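Local coordinates for protein GH62 arabinofuranosidase (Podospora anserina, PDB 4N4B) that probably removes terminal alpha-L-arabinofuranosyl residues from arabinose-decorated xylan, as a calcium-containing GH62 beta-propeller enzyme, at residues L97-Q106 with L118-S128; F108-Y117 with T191-G199. All blocks are in the same frame, centred on the assembly; numbering follows the deposited sequence.

Overall arrangement
From the N terminus, the chain first enters 97-106, runs out along strand 103-110 into 108-117, turns, and comes back along strand 115-121 into 118-128. Contact 1 therefore closes a short beta hairpin, leaving only 11 residues between its segments. Those residues include the outer end of the hairpin, 108-117, which contact 2 ties to 191-199 across 73 intervening residues. The two closures cross along the chain, and their centres lie about 17 Å apart. Contact 1 is internal to one four-stranded sheet of the propeller; contact 2 joins that blade to the next, at the end of strand 185-192. Tyr-127 packs on Pro-197 and Val-119 on Phe-108, linking both.

Contact 1. Residues L97-Q106 with L118-S128; sequences LGTGYRAAPQ and LVYQNGNAAYS
With chi1 at 75° and a second bend about CB-CG, the side chain of Gln-121 leans across the partner strand, over Ala-103, and brings its amide to the hydroxyl of Tyr-101, whose ring leaves the backbone with CG opposite N (chi1 174°). NE2 donates to Tyr-101 OH at 2.9 Å, with the hydroxyl close to the amide plane, while the ring itself stands steeply to the amide. Both ends of this amide have further partners: OE1 accepts from the backbone N of Asp-165, and NE2 also bonds a bound Tris molecule, probably from the crystallisation liquor, which may mark a pocket. A water sits 2.8 Å from both Gln-121 OE1 and Ala-104 O.

Beneath the amide the backbones pair antiparallel. Gln-121 N reaches Ala-103 O at 3.0 Å in an almost straight bond, and Gln-106 pairs with Val-119 through two bonds of its own. Between these pairs the register slips by one residue, a beta bulge at Ala-104 and Pro-105.

Tyr-120 points the other way. Arg-102 runs alongside its ring, CG 3.6 Å from Tyr-120 CE2, and Leu-97 meets it from the opposite direction, CD1 3.6 Å from Tyr-120 OH. That hydroxyl donates to Ser-128 OG at 2.7 Å, at the ring edge, and Ser-128 OG is also hydrogen-bonded to Thr-140 O. The Arg-102 guanidinium grips Leu-97 O side-on through NE and NH2, folding 97-102 back on itself, and NH1 takes Tyr-101 O at 3.0 Å.

This is the inner part of a propeller-blade hairpin. Ala-104 lies beside His-285, a calcium-binding residue in this protein. Strand 164-170 covers Gln-106, Val-119 and Gln-121, whereas strands 58-67 and 70-78 pack on Pro-105, so the hairpin is held between the blades before and after it.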
loop_
_atom_site.group_PDB
_atom_site.type_symbol
_atom_site.label_atom_id
_atom_site.label_comp_id
_atom_site.label_asym_id
_atom_site.label_seq_id
_atom_site.Cartn_x
_atom_site.Cartn_y
_atom_site.Cartn_z
ATOM N N LEU A 97 -8.635 4.984 17.555
ATOM C CA LEU A 97 -7.743 5.507 16.435
ATOM C C LEU A 97 -8.146 6.958 16.156
ATOM O O LEU A 97 -7.230 7.825 16.128
ATOM C CB LEU A 97 -7.913 4.658 15.253
ATOM C CG LEU A 97 -6.993 4.989 14.052
ATOM C CD1 LEU A 97 -6.640 3.746 13.289
ATOM C CD2 LEU A 97 -7.713 6.011 13.145
ATOM N N GLY A 98 -9.401 7.331 16.020
ATOM C CA GLY A 98 -9.888 8.663 16.201
ATOM C C GLY A 98 -9.664 9.593 15.041
ATOM O O GLY A 98 -9.124 9.272 13.968
ATOM N N THR A 99 -10.159 10.807 15.247
ATOM C CA THR A 99 -9.922 11.907 14.368
ATOM C C THR A 99 -8.468 12.346 14.372
ATOM O O THR A 99 -7.692 12.096 15.318
ATOM C CB THR A 99 -10.858 13.084 14.705
ATOM O OG1 THR A 99 -10.578 13.545 16.022
ATOM C CG2 THR A 99 -12.375 12.771 14.528
ATOM N N GLY A 100 -8.138 13.057 13.329
ATOM C CA GLY A 100 -6.793 13.561 13.059
ATOM C C GLY A 100 -6.288 13.042 11.749
ATOM O O GLY A 100 -7.013 12.417 10.958
ATOM N N TYR A 101 -5.035 13.326 11.490
ATOM C CA TYR A 101 -4.383 12.884 10.268
ATOM C C TYR A 101 -3.987 11.425 10.357
ATOM O O TYR A 101 -3.211 11.096 11.151
ATOM C CB TYR A 101 -3.148 13.773 10.004
ATOM C CG TYR A 101 -2.259 13.371 8.862
ATOM C CD1 TYR A 101 -2.758 12.921 7.678
ATOM C CD2 TYR A 101 -0.916 13.457 9.000
ATOM C CE1 TYR A 101 -1.929 12.588 6.636
ATOM C CE2 TYR A 101 -0.090 13.130 7.963
ATOM C CZ TYR A 101 -0.609 12.666 6.796
ATOM O OH TYR A 101 0.218 12.365 5.752
ATOM N N ARG A 102 -4.580 10.590 9.504
ATOM C CA ARG A 102 -4.155 9.217 9.349
ATOM C C ARG A 102 -4.311 8.886 7.934
ATOM O O ARG A 102 -5.328 9.246 7.275
ATOM C CB ARG A 102 -4.996 8.228 10.183
ATOM C CG ARG A 102 -4.914 8.327 11.697
ATOM C CD ARG A 102 -5.944 9.260 12.275
ATOM N NE ARG A 102 -5.951 9.289 13.721
ATOM C CZ ARG A 102 -5.051 9.854 14.500
ATOM N NH1 ARG A 102 -4.086 10.587 13.943
ATOM N NH2 ARG A 102 -5.170 9.830 15.817
ATOM N N ALA A 103 -3.353 8.204 7.276
ATOM C CA ALA A 103 -3.424 7.830 5.884
ATOM C C ALA A 103 -2.616 6.637 5.561
ATOM O O ALA A 103 -1.610 6.295 6.227
ATOM C CB ALA A 103 -2.995 9.034 5.043
ATOM N N ALA A 104 -3.008 5.966 4.498
ATOM C CA ALA A 104 -2.258 4.926 3.781
ATOM C C ALA A 104 -1.938 3.731 4.659
ATOM O O ALA A 104 -0.813 3.510 5.128
ATOM C CB ALA A 104 -0.953 5.518 3.174
ATOM N N PRO A 105 -2.971 2.943 4.964
ATOM C CA PRO A 105 -2.902 1.819 5.881
ATOM C C PRO A 105 -2.325 0.557 5.265
ATOM O O PRO A 105 -2.339 0.320 4.045
ATOM C CB PRO A 105 -4.313 1.620 6.279
ATOM C CG PRO A 105 -5.079 1.928 5.036
ATOM C CD PRO A 105 -4.338 3.073 4.357
ATOM N N GLN A 106 -1.852 -0.324 6.174
ATOM C CA GLN A 106 -1.369 -1.681 5.867
ATOM C C GLN A 106 -1.863 -2.574 7.003
ATOM O O GLN A 106 -1.587 -2.291 8.153
ATOM C CB GLN A 106 0.148 -1.784 5.737
ATOM C CG GLN A 106 0.653 -3.149 5.422
ATOM C CD GLN A 106 2.094 -3.364 5.869
ATOM O OE1 GLN A 106 2.579 -2.733 6.818
ATOM N NE2 GLN A 106 2.718 -4.341 5.242
ATOM N N LEU A 118 -2.497 -2.479 12.198
ATOM C CA LEU A 118 -2.749 -1.525 11.140
ATOM C C LEU A 118 -1.655 -0.452 11.215
ATOM O O LEU A 118 -1.584 0.225 12.191
ATOM C CB LEU A 118 -4.136 -0.960 11.309
ATOM C CG LEU A 118 -4.725 -0.186 10.052
ATOM C CD1 LEU A 118 -5.072 -1.203 8.985
ATOM C CD2 LEU A 118 -5.917 0.647 10.487
ATOM N N VAL A 119 -0.818 -0.452 10.163
ATOM C CA VAL A 119 0.299 0.494 10.059
ATOM C C VAL A 119 -0.128 1.591 9.144
ATOM O O VAL A 119 -0.762 1.349 8.118
ATOM C CB VAL A 119 1.503 -0.272 9.531
ATOM C CG1 VAL A 119 2.697 0.610 9.158
ATOM C CG2 VAL A 119 1.978 -1.294 10.625
ATOM N N TYR A 120 0.232 2.833 9.460
ATOM C CA TYR A 120 -0.219 4.024 8.730
ATOM C C TYR A 120 0.622 5.214 9.166
ATOM O O TYR A 120 1.489 5.119 9.980
ATOM C CB TYR A 120 -1.748 4.271 8.937
ATOM C CG TYR A 120 -2.133 4.361 10.340
ATOM C CD1 TYR A 120 -2.540 3.234 11.060
ATOM C CD2 TYR A 120 -2.200 5.556 11.028
ATOM C CE1 TYR A 120 -2.894 3.376 12.375
ATOM C CE2 TYR A 120 -2.548 5.701 12.379
ATOM C CZ TYR A 120 -2.905 4.583 13.056
ATOM O OH TYR A 120 -3.324 4.685 14.369
ATOM N N GLN A 121 0.397 6.327 8.506
ATOM C CA GLN A 121 1.106 7.559 8.789
ATOM C C GLN A 121 0.227 8.550 9.536
ATOM O O GLN A 121 -0.994 8.629 9.286
ATOM C CB GLN A 121 1.686 8.175 7.545
ATOM C CG GLN A 121 0.617 8.841 6.665
ATOM C CD GLN A 121 0.943 8.706 5.224
ATOM O OE1 GLN A 121 1.386 7.680 4.723
ATOM N NE2 GLN A 121 0.701 9.781 4.452
ATOM N N ASN A 122 0.835 9.355 10.373
ATOM C CA ASN A 122 0.137 10.387 11.090
ATOM C C ASN A 122 1.045 11.662 11.227
ATOM O O ASN A 122 0.796 12.478 12.086
ATOM C CB ASN A 122 -0.359 10.005 12.465
ATOM C CG ASN A 122 0.761 9.846 13.475
ATOM O OD1 ASN A 122 1.907 9.634 13.060
ATOM N ND2 ASN A 122 0.421 9.878 14.737
ATOM N N GLY A 123 2.054 11.762 10.348
ATOM C CA GLY A 123 3.165 12.734 10.574
ATOM C C GLY A 123 4.386 12.037 11.088
ATOM O O GLY A 123 5.494 12.462 10.794
ATOM N N ASN A 124 4.185 10.890 11.755
ATOM C CA ASN A 124 5.203 9.901 12.083
ATOM C C ASN A 124 4.742 8.614 11.413
ATOM O O ASN A 124 3.798 8.604 10.622
ATOM C CB ASN A 124 5.339 9.843 13.622
ATOM C CG ASN A 124 6.618 9.224 14.139
ATOM O OD1 ASN A 124 7.113 8.195 13.807
ATOM N ND2 ASN A 124 7.081 9.890 15.205
ATOM N N ALA A 125 5.421 7.499 11.689
ATOM C CA ALA A 125 5.054 6.152 11.316
ATOM C C ALA A 125 4.280 5.581 12.514
ATOM O O ALA A 125 4.863 5.544 13.638
ATOM C CB ALA A 125 6.271 5.310 11.012
ATOM N N ALA A 126 3.035 5.196 12.345
ATOM C CA ALA A 126 2.179 4.807 13.448
ATOM C C ALA A 126 1.607 3.392 13.218
ATOM O O ALA A 126 1.595 2.851 12.153
ATOM C CB ALA A 126 1.109 5.806 13.538
ATOM N N TYR A 127 1.088 2.865 14.323
ATOM C CA TYR A 127 0.329 1.618 14.270
ATOM C C TYR A 127 -0.762 1.640 15.340
ATOM O O TYR A 127 -0.673 2.237 16.412
ATOM C CB TYR A 127 1.269 0.406 14.436
ATOM C CG TYR A 127 1.841 0.287 15.812
ATOM C CD1 TYR A 127 1.162 -0.423 16.838
ATOM C CD2 TYR A 127 3.016 0.926 16.190
ATOM C CE1 TYR A 127 1.704 -0.477 18.117
ATOM C CE2 TYR A 127 3.554 0.834 17.485
ATOM C CZ TYR A 127 2.854 0.164 18.409
ATOM O OH TYR A 127 3.336 0.113 19.742
ATOM N N SER A 128 -1.805 0.853 14.976
ATOM C CA SER A 128 -2.900 0.479 15.870
ATOM C C SER A 128 -2.972 -1.031 15.892
ATOM O O SER A 128 -2.553 -1.704 14.971
ATOM C CB SER A 128 -4.176 1.094 15.409
ATOM O OG SER A 128 -4.194 2.486 15.591
HETATM O O HOH W 1 1.433 5.047 5.673
#

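Contact 2. Residues F108-Y117 with T191-G199; sequences FWFAPHKLWY and TSLEQFPNG
The ring of Phe-110 is sandwiched: Pro-112 CD sits over the centre of one face, and Phe-196 CD1 approaches the other, off centre, to 3.6 Å from Phe-110 CZ. At its edge lies the carbonyl oxygen of Leu-193, 3.7 Å from CZ, while Leu-193 CD1 reaches CE1 at 3.8 Å. Phe-196 meets a second ring too, placing CE1 over a face of Tyr-117, 3.7 Å from Tyr-117 CE2. Both ring pairs are oblique, with planes at 41° for Phe-110 and 55° for Tyr-117. Farther in, Phe-196 CZ comes to the edge of Phe-108, and Pro-197 CB covers the centre of one Phe-196 face. With CG opposite the backbone N (chi1 -178°), Phe-196 extends straight into this cluster.

His-113 borders it on the outer side. Phe-110 CE2 lies over the centre of its imidazole, whose edge holds Tyr-117 OH, 2.7 Å from ND1 in a hydrogen bond, and Pro-197 CD. His-113 CE1 comes within 3.2 Å of Phe-196 O. A water lies 2.7 Å from Phe-196 O, at the imidazole edge.

Direct contact between the two propeller blades is thus largely aromatic and apolar, extended by Cys-175 against Phe-110, Leu-193 and Phe-196. Polar contact between the segments is water-mediated, weak in part, near the exposed His-113, so cohesion here probably comes mainly from burying apolar surface, away from the calcium site.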
loop_
_atom_site.group_PDB
_atom_site.type_symbol
_atom_site.label_atom_id
_atom_site.label_comp_id
_atom_site.label_asym_id
_atom_site.label_seq_id
_atom_site.Cartn_x
_atom_site.Cartn_y
_atom_site.Cartn_z
ATOM N N PHE A 108 -2.092 -6.537 8.713
ATOM C CA PHE A 108 -1.576 -7.920 8.803
ATOM C C PHE A 108 -1.802 -8.434 10.196
ATOM O O PHE A 108 -1.904 -7.701 11.167
ATOM C CB PHE A 108 -0.069 -7.982 8.398
ATOM C CG PHE A 108 0.809 -7.123 9.218
ATOM C CD1 PHE A 108 1.445 -7.533 10.361
ATOM C CD2 PHE A 108 1.073 -5.810 8.789
ATOM C CE1 PHE A 108 2.255 -6.699 11.105
ATOM C CE2 PHE A 108 1.841 -4.947 9.548
ATOM C CZ PHE A 108 2.417 -5.401 10.709
ATOM N N TRP A 109 -1.830 -9.776 10.269
ATOM C CA TRP A 109 -1.853 -10.475 11.595
ATOM C C TRP A 109 -0.443 -10.613 12.099
ATOM O O TRP A 109 0.414 -11.108 11.382
ATOM C CB TRP A 109 -2.472 -11.862 11.356
ATOM C CG TRP A 109 -2.549 -12.765 12.573
ATOM C CD1 TRP A 109 -1.807 -13.914 12.697
ATOM C CD2 TRP A 109 -3.369 -12.624 13.688
ATOM N NE1 TRP A 109 -2.190 -14.505 13.847
ATOM C CE2 TRP A 109 -3.120 -13.795 14.508
ATOM C CE3 TRP A 109 -4.331 -11.741 14.073
ATOM C CZ2 TRP A 109 -3.878 -14.046 15.636
ATOM C CZ3 TRP A 109 -5.052 -11.952 15.252
ATOM C CH2 TRP A 109 -4.755 -13.101 16.051
ATOM N N PHE A 110 -0.194 -10.183 13.327
ATOM C CA PHE A 110 1.176 -10.347 13.897
ATOM C C PHE A 110 1.084 -11.536 14.864
ATOM O O PHE A 110 0.565 -11.433 16.000
ATOM C CB PHE A 110 1.623 -9.095 14.573
ATOM C CG PHE A 110 3.056 -9.176 15.029
ATOM C CD1 PHE A 110 4.074 -9.230 14.137
ATOM C CD2 PHE A 110 3.378 -9.176 16.404
ATOM C CE1 PHE A 110 5.395 -9.336 14.536
ATOM C CE2 PHE A 110 4.662 -9.287 16.802
ATOM C CZ PHE A 110 5.678 -9.417 15.905
ATOM N N ALA A 111 1.537 -12.647 14.322
ATOM C CA ALA A 111 1.313 -13.940 15.023
ATOM C C ALA A 111 1.942 -13.990 16.430
ATOM O O ALA A 111 1.202 -14.437 17.322
ATOM C CB ALA A 111 1.777 -15.058 14.106
ATOM N N PRO A 112 3.057 -13.372 16.687
ATOM C CA PRO A 112 3.586 -13.416 18.096
ATOM C C PRO A 112 2.701 -12.810 19.112
ATOM O O PRO A 112 2.817 -13.068 20.287
ATOM C CB PRO A 112 4.984 -12.740 17.959
ATOM C CG PRO A 112 5.378 -13.016 16.529
ATOM C CD PRO A 112 4.074 -12.890 15.772
ATOM N N HIS A 113 1.853 -11.824 18.766
ATOM C CA HIS A 113 1.032 -11.152 19.682
ATOM C C HIS A 113 -0.470 -11.555 19.609
ATOM O O HIS A 113 -1.267 -11.083 20.428
ATOM C CB HIS A 113 1.088 -9.640 19.449
ATOM C CG HIS A 113 2.401 -9.032 19.795
ATOM N ND1 HIS A 113 2.744 -7.745 19.488
ATOM C CD2 HIS A 113 3.489 -9.573 20.441
ATOM C CE1 HIS A 113 3.946 -7.469 19.985
ATOM N NE2 HIS A 113 4.385 -8.561 20.625
ATOM N N LYS A 114 -0.801 -12.339 18.615
ATOM C CA LYS A 114 -2.147 -12.677 18.297
ATOM C C LYS A 114 -3.079 -11.453 18.275
ATOM O O LYS A 114 -4.108 -11.270 18.831
ATOM C CB LYS A 114 -2.724 -13.696 19.314
ATOM C CG LYS A 114 -2.008 -15.022 19.137
ATOM C CD LYS A 114 -2.639 -15.911 20.216
ATOM C CE LYS A 114 -1.741 -17.048 20.705
ATOM N NZ LYS A 114 -1.308 -17.937 19.598
ATOM N N LEU A 115 -2.578 -10.460 17.493
ATOM C CA LEU A 115 -3.263 -9.176 17.244
ATOM C C LEU A 115 -3.034 -8.828 15.787
ATOM O O LEU A 115 -2.010 -9.079 15.164
ATOM C CB LEU A 115 -2.672 -8.048 18.047
ATOM C CG LEU A 115 -2.899 -8.016 19.558
ATOM C CD1 LEU A 115 -2.040 -6.939 20.206
ATOM C CD2 LEU A 115 -4.363 -7.902 19.931
ATOM N N TRP A 116 -4.132 -8.232 15.230
ATOM C CA TRP A 116 -3.943 -7.553 13.949
ATOM C C TRP A 116 -3.290 -6.195 14.237
ATOM O O TRP A 116 -3.637 -5.506 15.180
ATOM C CB TRP A 116 -5.327 -7.283 13.344
ATOM C CG TRP A 116 -6.137 -8.528 13.027
ATOM C CD1 TRP A 116 -7.030 -9.114 13.837
ATOM C CD2 TRP A 116 -6.039 -9.314 11.835
ATOM N NE1 TRP A 116 -7.525 -10.242 13.205
ATOM C CE2 TRP A 116 -6.946 -10.421 11.985
ATOM C CE3 TRP A 116 -5.291 -9.236 10.668
ATOM C CZ2 TRP A 116 -7.086 -11.393 10.971
ATOM C CZ3 TRP A 116 -5.440 -10.188 9.738
ATOM C CH2 TRP A 116 -6.309 -11.277 9.905
ATOM N N TYR A 117 -2.438 -5.843 13.310
ATOM C CA TYR A 117 -1.777 -4.520 13.218
ATOM C C TYR A 117 -2.299 -3.774 12.020
ATOM O O TYR A 117 -2.408 -4.366 10.949
ATOM C CB TYR A 117 -0.237 -4.640 13.168
ATOM C CG TYR A 117 0.398 -4.860 14.557
ATOM C CD1 TYR A 117 0.192 -6.042 15.267
ATOM C CD2 TYR A 117 1.170 -3.869 15.158
ATOM C CE1 TYR A 117 0.724 -6.198 16.529
ATOM C CE2 TYR A 117 1.702 -4.023 16.458
ATOM C CZ TYR A 117 1.466 -5.197 17.107
ATOM O OH TYR A 117 2.027 -5.383 18.390
ATOM N N THR A 191 13.969 -4.080 13.474
ATOM C CA THR A 191 14.027 -4.537 14.893
ATOM C C THR A 191 13.884 -6.017 14.885
ATOM O O THR A 191 13.537 -6.646 13.877
ATOM C CB THR A 191 12.943 -3.858 15.694
ATOM O OG1 THR A 191 13.226 -4.013 17.107
ATOM C CG2 THR A 191 11.522 -4.342 15.368
ATOM N N SER A 192 14.197 -6.658 16.031
ATOM C CA SER A 192 13.950 -8.057 16.046
ATOM C C SER A 192 12.489 -8.408 16.094
ATOM O O SER A 192 11.657 -7.610 16.555
ATOM C CB SER A 192 14.652 -8.660 17.314
ATOM O OG SER A 192 13.963 -8.384 18.457
ATOM N N LEU A 193 12.156 -9.622 15.679
ATOM C CA LEU A 193 10.839 -10.164 15.728
ATOM C C LEU A 193 10.254 -10.045 17.114
ATOM O O LEU A 193 9.081 -9.694 17.335
ATOM C CB LEU A 193 10.735 -11.601 15.149
ATOM C CG LEU A 193 9.352 -12.223 15.082
ATOM C CD1 LEU A 193 8.450 -11.482 14.048
ATOM C CD2 LEU A 193 9.423 -13.715 14.756
ATOM N N GLU A 194 11.088 -10.376 18.127
ATOM C CA GLU A 194 10.669 -10.392 19.473
ATOM C C GLU A 194 10.440 -9.040 20.102
ATOM O O GLU A 194 9.649 -8.929 21.074
ATOM C CB GLU A 194 11.736 -11.257 20.325
ATOM C CG GLU A 194 11.936 -12.733 19.825
ATOM C CD GLU A 194 12.814 -12.966 18.516
ATOM O OE1 GLU A 194 13.532 -12.067 17.897
ATOM O OE2 GLU A 194 12.806 -14.154 18.054
ATOM N N GLN A 195 11.054 -8.004 19.521
ATOM C CA GLN A 195 10.927 -6.659 20.026
ATOM C C GLN A 195 9.771 -5.857 19.343
ATOM O O GLN A 195 9.223 -4.952 19.950
ATOM C CB GLN A 195 12.211 -5.912 19.808
ATOM C CG GLN A 195 13.423 -6.376 20.665
ATOM C CD GLN A 195 14.586 -5.537 20.173
ATOM O OE1 GLN A 195 14.676 -4.361 20.506
ATOM N NE2 GLN A 195 15.325 -6.038 19.190
ATOM N N PHE A 196 9.430 -6.285 18.138
ATOM C CA PHE A 196 8.393 -5.577 17.348
ATOM C C PHE A 196 7.175 -5.334 18.203
ATOM O O PHE A 196 6.688 -6.265 18.871
ATOM C CB PHE A 196 8.087 -6.396 16.147
ATOM C CG PHE A 196 7.048 -5.681 15.248
ATOM C CD1 PHE A 196 5.700 -5.855 15.459
ATOM C CD2 PHE A 196 7.468 -4.820 14.261
ATOM C CE1 PHE A 196 4.744 -5.193 14.618
ATOM C CE2 PHE A 196 6.537 -4.103 13.450
ATOM C CZ PHE A 196 5.200 -4.340 13.642
ATOM N N PRO A 197 6.570 -4.122 18.196
ATOM C CA PRO A 197 6.864 -2.975 17.328
ATOM C C PRO A 197 7.938 -2.054 17.814
ATOM O O PRO A 197 8.242 -1.018 17.174
ATOM C CB PRO A 197 5.516 -2.262 17.272
ATOM C CG PRO A 197 4.938 -2.496 18.669
ATOM C CD PRO A 197 5.337 -3.915 18.969
ATOM N N ASN A 198 8.528 -2.306 18.975
ATOM C CA ASN A 198 9.514 -1.480 19.572
ATOM C C ASN A 198 10.944 -1.649 19.051
ATOM O O ASN A 198 11.241 -2.669 18.448
ATOM C CB ASN A 198 9.448 -1.763 21.108
ATOM C CG ASN A 198 8.057 -1.568 21.667
ATOM O OD1 ASN A 198 7.490 -0.457 21.622
ATOM N ND2 ASN A 198 7.489 -2.592 22.187
ATOM N N GLY A 199 11.746 -0.631 19.306
ATOM C CA GLY A 199 13.174 -0.761 18.963
ATOM C C GLY A 199 13.592 -0.512 17.546
ATOM O O GLY A 199 14.671 -0.894 17.135
HETATM O O HOH W 2 6.625 -10.605 21.223
HETATM O O HOH W 3 7.077 -7.097 21.457
#